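Side-chain contacts in BRO1 protein (Saccharomyces cerevisiae, PDB 1ZB1), which helps concentrate and sort cargo into the intralumenal vesicles of multivesicular bodies and recruits the deubiquitinase DOA4 to endosomes: residues S29-S34 with T42-K47; D53-N58 with L73-F78. One frame throughout, in Å; residues are numbered along the deposited sequence.

Contact 1 (S29-S34 with T42-K47); sequences SYLKKS and TFYDEK
L31 on the last turns of a helix meets F43 and Y44 on an irregular run of chain, and the two backbones come nearest at L31 and F43, whose CA atoms are 7.3 Å apart. Residues 29-34 are helical throughout, with K33 N bonded to S29 O and S34 N to Y30 O. In 42-47 the chain becomes extended at Y44 and D45 before helix 46-58 starts; D45 is its N-cap and uses OD1 to accept from A48 N. No hydrogen bond links the segments; the side chains meet by apolar packing, burying 119 Å² in all.

L31 carries it with the two branches at CG. With CG anti to the carbonyl carbon (chi1 -65°), the side chain reaches across toward the loop. CD1 nestles against the root of Y44, 3.6 Å from Y44 CD1 and 3.7 Å from Y44 CB, coming at the ring obliquely; the two side chains lie roughly at right angles. The same CD1 is 3.9 Å from the carbonyl oxygen F43 O. The other branch, CD2, meets F43 at its first carbon, 4.0 Å from F43 CB, while the F43 ring leads away and stacks with Y35. One buried leucine thereby touches two successive residues, F43 at CB and Y44 at CB and CD1 of its ring. Within 29-34, S34 OG donates to Y30 O at 2.9 Å from above the carbonyl plane, so that oxygen takes both the hydroxyl and S34 N.

The contact closes the loop between helix 23-34 and helix 46-58 in the Bro1 domain. W40 of this loop also packs on L31, and Y44 reaches back to K24 on helix 23-34. Helix 349-371 touches each segment, I371 at Y30 and S366 at D45.

Contact 2 (D53-N58 with L73-F78); sequences DHLRNN and LKYYSF
The Y75 ring receives the aliphatic stem of R56 over one face and L55 CD2 at its edge. R56 CB sits 4.2 Å from the ring centroid and 20° off the normal, a CH-pi contact, and CG follows over the same face, 3.9 Å from Y75 CZ. Because the arginine leaves its helix with CG anti to the backbone N and stays extended to NE, its stem runs out along the phenol, bringing R56 CD to 3.5 Å from Y75 OH. The guanidinium is turned almost perpendicular to the ring, 89° between planes, and meets the hydroxyl at its edge, in plane, without a hydrogen bond between them.

Instead, E121 OE2 joins the two polar ends, forming a salt bridge with R56 NE and a hydrogen bond with Y75 OH, which also bonds W23 NE1, while E19 O and T18 OG1 hold R56 NH1 and NH2 and should fix the rotation of this buried group.

L55 packs nearer the backbone of helix 65-86: its CD2 lies 3.8 Å from Y75 CA and 4.1 Å from Y75 CB. L55 CD1 approaches K74 CB at 4.3 Å, beyond which the lysine turns away to pair with E70.

The axes of 53-58 and 73-78 come within 9.6 Å and cross at -132°, a steeply inclined, broadly antiparallel pair in the Bro1 domain. Helix 118-139 supplies E121 and packs T125 on Y75, whereas helix 349-371 packs against L73 and S77.

From the N terminus, helix 23-34 leads into the short non-helical connection that contact 1 closes, the segments being separated by seven residues. The chain then enters helix 46-58, whose start belongs to contact 1 and whose last turns form contact 2. After a short non-helical connection, helix 65-86 runs back and brings 73-78 against 53-58, closing contact 2. The two closures thus follow in series, neither nested nor crossed, and share helix 46-58. Their centres lie 19 Å apart and their nearest atoms about 7 Å, without touching. Together they join three successive helices, with contact 1 farther from the chain's centre and helix 349-371 adjoining both.

Contact 1 (S29-S34 with T42-K47)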
ATOM      1  N   SER A  29     -37.986   6.524  -4.697  1.00 35.35           N
ATOM      2  CA  SER A  29     -38.520   5.921  -5.912  1.00 35.64           C
ATOM      3  C   SER A  29     -38.769   4.443  -5.673  1.00 36.04           C
ATOM      4  O   SER A  29     -39.851   3.934  -5.969  1.00 36.36           O
ATOM      5  CB  SER A  29     -37.552   6.101  -7.082  1.00 36.54           C
ATOM      6  OG  SER A  29     -37.511   7.458  -7.482  1.00 40.03           O
ATOM      7  N   TYR A  30     -37.768   3.753  -5.134  1.00 35.43           N
ATOM      8  CA  TYR A  30     -37.905   2.332  -4.844  1.00 34.23           C
ATOM      9  C   TYR A  30     -39.138   2.096  -3.978  1.00 35.70           C
ATOM     10  O   TYR A  30     -39.936   1.198  -4.249  1.00 35.18           O
ATOM     11  CB  TYR A  30     -36.668   1.811  -4.112  1.00 33.23           C
ATOM     12  CG  TYR A  30     -36.842   0.416  -3.554  1.00 33.68           C
ATOM     13  CD1 TYR A  30     -36.871  -0.700  -4.394  1.00 32.38           C
ATOM     14  CD2 TYR A  30     -37.010   0.215  -2.187  1.00 33.16           C
ATOM     15  CE1 TYR A  30     -37.063  -1.982  -3.880  1.00 33.29           C
ATOM     16  CE2 TYR A  30     -37.205  -1.058  -1.664  1.00 34.36           C
ATOM     17  CZ  TYR A  30     -37.231  -2.152  -2.511  1.00 34.30           C
ATOM     18  OH  TYR A  30     -37.425  -3.410  -1.982  1.00 33.54           O
ATOM     19  N   LEU A  31     -39.281   2.909  -2.934  1.00 37.21           N
ATOM     20  CA  LEU A  31     -40.409   2.801  -2.017  1.00 39.38           C
ATOM     21  C   LEU A  31     -41.744   3.074  -2.714  1.00 40.31           C
ATOM     22  O   LEU A  31     -42.705   2.329  -2.527  1.00 40.73           O
ATOM     23  CB  LEU A  31     -40.221   3.767  -0.842  1.00 38.20           C
ATOM     24  CG  LEU A  31     -39.026   3.482   0.075  1.00 39.01           C
ATOM     25  CD1 LEU A  31     -38.854   4.610   1.083  1.00 37.99           C
ATOM     26  CD2 LEU A  31     -39.233   2.156   0.786  1.00 38.37           C
ATOM     27  N   LYS A  32     -41.801   4.135  -3.515  1.00 42.07           N
ATOM     28  CA  LYS A  32     -43.022   4.486  -4.243  1.00 45.38           C
ATOM     29  C   LYS A  32     -43.448   3.366  -5.191  1.00 47.13           C
ATOM     30  O   LYS A  32     -44.633   3.195  -5.468  1.00 48.19           O
ATOM     31  CB  LYS A  32     -42.819   5.766  -5.060  1.00 45.65           C
ATOM     32  CG  LYS A  32     -42.785   7.048  -4.250  1.00 47.83           C
ATOM     33  CD  LYS A  32     -42.499   8.243  -5.150  1.00 48.41           C
ATOM     34  CE  LYS A  32     -42.447   9.537  -4.358  1.00 49.47           C
ATOM     35  NZ  LYS A  32     -42.091  10.704  -5.211  1.00 50.19           N
ATOM     36  N   LYS A  33     -42.474   2.613  -5.692  1.00 48.86           N
ATOM     37  CA  LYS A  33     -42.748   1.515  -6.611  1.00 50.90           C
ATOM     38  C   LYS A  33     -43.111   0.247  -5.846  1.00 51.55           C
ATOM     39  O   LYS A  33     -43.918  -0.556  -6.314  1.00 51.89           O
ATOM     40  CB  LYS A  33     -41.524   1.245  -7.492  1.00 51.90           C
ATOM     41  CG  LYS A  33     -41.058   2.445  -8.303  1.00 54.89           C
ATOM     42  CD  LYS A  33     -39.726   2.161  -8.987  1.00 56.32           C
ATOM     43  CE  LYS A  33     -39.185   3.397  -9.689  1.00 57.32           C
ATOM     44  NZ  LYS A  33     -37.817   3.170 -10.241  1.00 58.28           N
ATOM     45  N   SER A  34     -42.512   0.069  -4.672  1.00 52.01           N
ATOM     46  CA  SER A  34     -42.775  -1.108  -3.852  1.00 52.97           C
ATOM     47  C   SER A  34     -44.151  -1.024  -3.207  1.00 54.13           C
ATOM     48  O   SER A  34     -44.903  -1.997  -3.212  1.00 54.77           O
ATOM     49  CB  SER A  34     -41.698  -1.259  -2.779  1.00 53.55           C
ATOM     50  OG  SER A  34     -40.429  -1.511  -3.364  1.00 53.46           O
ATOM     51  N   THR A  42     -44.527   6.025   4.910  1.00 38.22           N
ATOM     52  CA  THR A  42     -44.413   5.371   6.205  1.00 37.32           C
ATOM     53  C   THR A  42     -43.095   4.607   6.340  1.00 36.96           C
ATOM     54  O   THR A  42     -42.572   4.446   7.442  1.00 36.52           O
ATOM     55  CB  THR A  42     -45.585   4.384   6.428  1.00 37.51           C
ATOM     56  OG1 THR A  42     -46.826   5.100   6.410  1.00 35.90           O
ATOM     57  CG2 THR A  42     -45.436   3.667   7.766  1.00 36.63           C
ATOM     58  N   PHE A  43     -42.563   4.146   5.212  1.00 36.31           N
ATOM     59  CA  PHE A  43     -41.323   3.376   5.202  1.00 35.19           C
ATOM     60  C   PHE A  43     -40.080   4.226   4.942  1.00 34.59           C
ATOM     61  O   PHE A  43     -38.974   3.696   4.848  1.00 33.00           O
ATOM     62  CB  PHE A  43     -41.398   2.275   4.135  1.00 37.65           C
ATOM     63  CG  PHE A  43     -42.570   1.339   4.295  1.00 39.90           C
ATOM     64  CD1 PHE A  43     -43.860   1.751   3.967  1.00 41.38           C
ATOM     65  CD2 PHE A  43     -42.382   0.045   4.770  1.00 40.17           C
ATOM     66  CE1 PHE A  43     -44.946   0.884   4.109  1.00 41.08           C
ATOM     67  CE2 PHE A  43     -43.460  -0.828   4.915  1.00 40.59           C
ATOM     68  CZ  PHE A  43     -44.744  -0.407   4.585  1.00 39.65           C
ATOM     69  N   TYR A  44     -40.266   5.540   4.844  1.00 32.32           N
ATOM     70  CA  TYR A  44     -39.168   6.458   4.558  1.00 31.67           C
ATOM     71  C   TYR A  44     -38.703   7.267   5.770  1.00 31.28           C
ATOM     72  O   TYR A  44     -39.517   7.832   6.498  1.00 30.74           O
ATOM     73  CB  TYR A  44     -39.607   7.412   3.446  1.00 31.88           C
ATOM     74  CG  TYR A  44     -38.517   8.285   2.868  1.00 31.59           C
ATOM     75  CD1 TYR A  44     -37.415   7.724   2.229  1.00 31.26           C
ATOM     76  CD2 TYR A  44     -38.605   9.674   2.927  1.00 31.27           C
ATOM     77  CE1 TYR A  44     -36.426   8.525   1.657  1.00 29.59           C
ATOM     78  CE2 TYR A  44     -37.622  10.486   2.355  1.00 31.67           C
ATOM     79  CZ  TYR A  44     -36.535   9.901   1.722  1.00 30.54           C
ATOM     80  OH  TYR A  44     -35.554  10.687   1.155  1.00 28.86           O
ATOM     81  N   ASP A  45     -37.391   7.306   5.986  1.00 29.37           N
ATOM     82  CA  ASP A  45     -36.807   8.083   7.083  1.00 28.42           C
ATOM     83  C   ASP A  45     -36.118   9.252   6.389  1.00 29.30           C
ATOM     84  O   ASP A  45     -34.971   9.132   5.954  1.00 25.94           O
ATOM     85  CB  ASP A  45     -35.765   7.259   7.842  1.00 28.71           C
ATOM     86  CG  ASP A  45     -35.221   7.979   9.069  1.00 27.59           C
ATOM     87  OD1 ASP A  45     -35.216   9.230   9.094  1.00 27.12           O
ATOM     88  OD2 ASP A  45     -34.779   7.282  10.006  1.00 27.12           O
ATOM     89  N   GLU A  46     -36.829  10.370   6.273  1.00 28.71           N
ATOM     90  CA  GLU A  46     -36.308  11.556   5.603  1.00 31.77           C
ATOM     91  C   GLU A  46     -34.993  12.071   6.179  1.00 31.87           C
ATOM     92  O   GLU A  46     -34.060  12.370   5.436  1.00 31.33           O
ATOM     93  CB  GLU A  46     -37.357  12.673   5.633  1.00 36.98           C
ATOM     94  CG  GLU A  46     -36.848  14.044   5.194  1.00 43.84           C
ATOM     95  CD  GLU A  46     -36.410  14.090   3.737  1.00 48.76           C
ATOM     96  OE1 GLU A  46     -35.435  13.386   3.375  1.00 51.42           O
ATOM     97  OE2 GLU A  46     -37.042  14.838   2.953  1.00 49.01           O
ATOM     98  N   LYS A  47     -34.920  12.174   7.500  1.00 30.60           N
ATOM     99  CA  LYS A  47     -33.716  12.675   8.150  1.00 29.24           C
ATOM    100  C   LYS A  47     -32.491  11.788   7.904  1.00 27.60           C
ATOM    101  O   LYS A  47     -31.444  12.269   7.467  1.00 25.72           O
ATOM    102  CB  LYS A  47     -33.956  12.818   9.652  1.00 30.05           C
ATOM    103  CG  LYS A  47     -32.825  13.510  10.392  1.00 32.01           C
ATOM    104  CD  LYS A  47     -33.192  13.729  11.851  1.00 36.35           C
ATOM    105  CE  LYS A  47     -32.075  14.437  12.611  1.00 37.86           C
ATOM    106  NZ  LYS A  47     -30.852  13.592  12.737  1.00 40.03           N
TER

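Contact 2 (D53-N58 with L73-F78)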
ATOM      1  N   ASP A  53     -27.224  10.657   2.172  1.00 18.71           N
ATOM      2  CA  ASP A  53     -26.911  11.244   0.872  1.00 19.09           C
ATOM      3  C   ASP A  53     -25.731  12.205   1.025  1.00 20.05           C
ATOM      4  O   ASP A  53     -24.850  12.282   0.164  1.00 18.57           O
ATOM      5  CB  ASP A  53     -28.128  11.994   0.322  1.00 20.79           C
ATOM      6  CG  ASP A  53     -27.929  12.464  -1.106  1.00 26.22           C
ATOM      7  OD1 ASP A  53     -27.814  11.603  -2.005  1.00 27.91           O
ATOM      8  OD2 ASP A  53     -27.886  13.693  -1.330  1.00 27.57           O
ATOM      9  N   HIS A  54     -25.724  12.934   2.131  1.00 18.94           N
ATOM     10  CA  HIS A  54     -24.654  13.888   2.408  1.00 19.41           C
ATOM     11  C   HIS A  54     -23.336  13.154   2.712  1.00 18.69           C
ATOM     12  O   HIS A  54     -22.261  13.561   2.263  1.00 15.53           O
ATOM     13  CB  HIS A  54     -25.040  14.760   3.604  1.00 25.66           C
ATOM     14  CG  HIS A  54     -24.245  16.024   3.709  1.00 30.52           C
ATOM     15  ND1 HIS A  54     -24.003  16.655   4.910  1.00 35.07           N
ATOM     16  CD2 HIS A  54     -23.657  16.787   2.757  1.00 33.94           C
ATOM     17  CE1 HIS A  54     -23.298  17.752   4.694  1.00 34.50           C
ATOM     18  NE2 HIS A  54     -23.074  17.855   3.397  1.00 35.17           N
ATOM     19  N   LEU A  55     -23.430  12.068   3.477  1.00 16.94           N
ATOM     20  CA  LEU A  55     -22.255  11.283   3.843  1.00 15.67           C
ATOM     21  C   LEU A  55     -21.513  10.788   2.600  1.00 16.44           C
ATOM     22  O   LEU A  55     -20.290  10.901   2.526  1.00 14.63           O
ATOM     23  CB  LEU A  55     -22.666  10.092   4.715  1.00 12.80           C
ATOM     24  CG  LEU A  55     -21.577   9.074   5.057  1.00 14.92           C
ATOM     25  CD1 LEU A  55     -20.469   9.747   5.869  1.00 15.30           C
ATOM     26  CD2 LEU A  55     -22.192   7.904   5.843  1.00 15.80           C
ATOM     27  N   ARG A  56     -22.245  10.256   1.623  1.00 15.42           N
ATOM     28  CA  ARG A  56     -21.604   9.762   0.401  1.00 16.08           C
ATOM     29  C   ARG A  56     -20.929  10.902  -0.348  1.00 16.62           C
ATOM     30  O   ARG A  56     -19.841  10.736  -0.906  1.00 14.71           O
ATOM     31  CB  ARG A  56     -22.615   9.075  -0.528  1.00 15.92           C
ATOM     32  CG  ARG A  56     -21.966   8.491  -1.815  1.00 19.32           C
ATOM     33  CD  ARG A  56     -22.998   7.803  -2.727  1.00 22.89           C
ATOM     34  NE  ARG A  56     -22.381   6.905  -3.706  1.00 28.32           N
ATOM     35  CZ  ARG A  56     -21.799   7.287  -4.840  1.00 30.08           C
ATOM     36  NH1 ARG A  56     -21.739   8.571  -5.174  1.00 38.83           N
ATOM     37  NH2 ARG A  56     -21.266   6.377  -5.646  1.00 27.08           N
ATOM     38  N   ASN A  57     -21.564  12.068  -0.379  1.00 16.86           N
ATOM     39  CA  ASN A  57     -20.936  13.182  -1.067  1.00 17.76           C
ATOM     40  C   ASN A  57     -19.647  13.560  -0.340  1.00 16.48           C
ATOM     41  O   ASN A  57     -18.632  13.853  -0.979  1.00 16.60           O
ATOM     42  CB  ASN A  57     -21.895  14.376  -1.164  1.00 21.49           C
ATOM     43  CG  ASN A  57     -22.982  14.157  -2.202  1.00 26.50           C
ATOM     44  OD1 ASN A  57     -22.712  13.654  -3.291  1.00 29.91           O
ATOM     45  ND2 ASN A  57     -24.209  14.543  -1.878  1.00 27.73           N
ATOM     46  N   ASN A  58     -19.664  13.519   0.992  1.00 16.53           N
ATOM     47  CA  ASN A  58     -18.456  13.867   1.753  1.00 15.75           C
ATOM     48  C   ASN A  58     -17.341  12.820   1.678  1.00 16.13           C
ATOM     49  O   ASN A  58     -16.184  13.119   1.966  1.00 17.12           O
ATOM     50  CB  ASN A  58     -18.799  14.159   3.219  1.00 15.36           C
ATOM     51  CG  ASN A  58     -19.560  15.467   3.384  1.00 18.15           C
ATOM     52  OD1 ASN A  58     -19.454  16.363   2.541  1.00 20.36           O
ATOM     53  ND2 ASN A  58     -20.312  15.592   4.475  1.00 16.95           N
ATOM     54  N   LEU A  73     -14.991   5.269   5.802  1.00 14.82           N
ATOM     55  CA  LEU A  73     -15.140   4.131   6.713  1.00 14.45           C
ATOM     56  C   LEU A  73     -16.587   4.070   7.211  1.00 15.68           C
ATOM     57  O   LEU A  73     -17.162   2.989   7.335  1.00 13.01           O
ATOM     58  CB  LEU A  73     -14.202   4.252   7.921  1.00 16.48           C
ATOM     59  CG  LEU A  73     -12.778   3.682   7.976  1.00 21.47           C
ATOM     60  CD1 LEU A  73     -12.567   2.628   6.916  1.00 20.56           C
ATOM     61  CD2 LEU A  73     -11.769   4.808   7.850  1.00 20.61           C
ATOM     62  N   LYS A  74     -17.171   5.232   7.504  1.00 17.22           N
ATOM     63  CA  LYS A  74     -18.556   5.280   7.968  1.00 17.03           C
ATOM     64  C   LYS A  74     -19.522   4.875   6.852  1.00 17.13           C
ATOM     65  O   LYS A  74     -20.508   4.159   7.088  1.00 15.02           O
ATOM     66  CB  LYS A  74     -18.901   6.685   8.482  1.00 19.70           C
ATOM     67  CG  LYS A  74     -18.186   7.027   9.787  1.00 23.00           C
ATOM     68  CD  LYS A  74     -18.600   8.384  10.352  1.00 27.28           C
ATOM     69  CE  LYS A  74     -17.989   8.585  11.745  1.00 32.18           C
ATOM     70  NZ  LYS A  74     -18.262   9.928  12.329  1.00 37.82           N
ATOM     71  N   TYR A  75     -19.241   5.326   5.635  1.00 14.89           N
ATOM     72  CA  TYR A  75     -20.104   4.971   4.512  1.00 16.77           C
ATOM     73  C   TYR A  75     -19.986   3.469   4.218  1.00 16.35           C
ATOM     74  O   TYR A  75     -20.982   2.826   3.902  1.00 16.59           O
ATOM     75  CB  TYR A  75     -19.749   5.793   3.263  1.00 15.85           C
ATOM     76  CG  TYR A  75     -20.699   5.563   2.099  1.00 15.23           C
ATOM     77  CD1 TYR A  75     -22.073   5.745   2.254  1.00 15.60           C
ATOM     78  CD2 TYR A  75     -20.228   5.121   0.858  1.00 15.46           C
ATOM     79  CE1 TYR A  75     -22.961   5.484   1.207  1.00 16.03           C
ATOM     80  CE2 TYR A  75     -21.112   4.863  -0.202  1.00 13.82           C
ATOM     81  CZ  TYR A  75     -22.473   5.042  -0.014  1.00 16.44           C
ATOM     82  OH  TYR A  75     -23.360   4.750  -1.024  1.00 15.35           O
ATOM     83  N   TYR A  76     -18.779   2.908   4.316  1.00 16.92           N
ATOM     84  CA  TYR A  76     -18.613   1.470   4.069  1.00 15.89           C
ATOM     85  C   TYR A  76     -19.432   0.707   5.115  1.00 17.02           C
ATOM     86  O   TYR A  76     -20.107  -0.281   4.791  1.00 16.49           O
ATOM     87  CB  TYR A  76     -17.140   1.040   4.170  1.00 16.53           C
ATOM     88  CG  TYR A  76     -16.877  -0.370   3.640  1.00 16.94           C
ATOM     89  CD1 TYR A  76     -16.474  -0.575   2.320  1.00 17.98           C
ATOM     90  CD2 TYR A  76     -17.071  -1.492   4.448  1.00 17.97           C
ATOM     91  CE1 TYR A  76     -16.268  -1.865   1.811  1.00 15.68           C
ATOM     92  CE2 TYR A  76     -16.873  -2.792   3.953  1.00 16.59           C
ATOM     93  CZ  TYR A  76     -16.471  -2.970   2.634  1.00 19.06           C
ATOM     94  OH  TYR A  76     -16.263  -4.246   2.139  1.00 16.85           O
ATOM     95  N   SER A  77     -19.384   1.168   6.364  1.00 17.62           N
ATOM     96  CA  SER A  77     -20.142   0.513   7.430  1.00 18.34           C
ATOM     97  C   SER A  77     -21.617   0.461   7.060  1.00 17.16           C
ATOM     98  O   SER A  77     -22.270  -0.564   7.244  1.00 17.70           O
ATOM     99  CB  SER A  77     -19.976   1.242   8.771  1.00 20.81           C
ATOM    100  OG  SER A  77     -18.649   1.113   9.258  1.00 25.78           O
ATOM    101  N   PHE A  78     -22.140   1.567   6.539  1.00 15.83           N
ATOM    102  CA  PHE A  78     -23.543   1.627   6.133  1.00 15.26           C
ATOM    103  C   PHE A  78     -23.819   0.533   5.111  1.00 17.72           C
ATOM    104  O   PHE A  78     -24.820  -0.180   5.193  1.00 17.57           O
ATOM    105  CB  PHE A  78     -23.867   2.979   5.490  1.00 15.55           C
ATOM    106  CG  PHE A  78     -25.205   3.002   4.798  1.00 15.60           C
ATOM    107  CD1 PHE A  78     -26.375   3.196   5.523  1.00 16.56           C
ATOM    108  CD2 PHE A  78     -25.298   2.748   3.431  1.00 14.16           C
ATOM    109  CE1 PHE A  78     -27.626   3.137   4.899  1.00 17.88           C
ATOM    110  CE2 PHE A  78     -26.544   2.687   2.802  1.00 13.85           C
ATOM    111  CZ  PHE A  78     -27.708   2.880   3.539  1.00 16.11           C
TER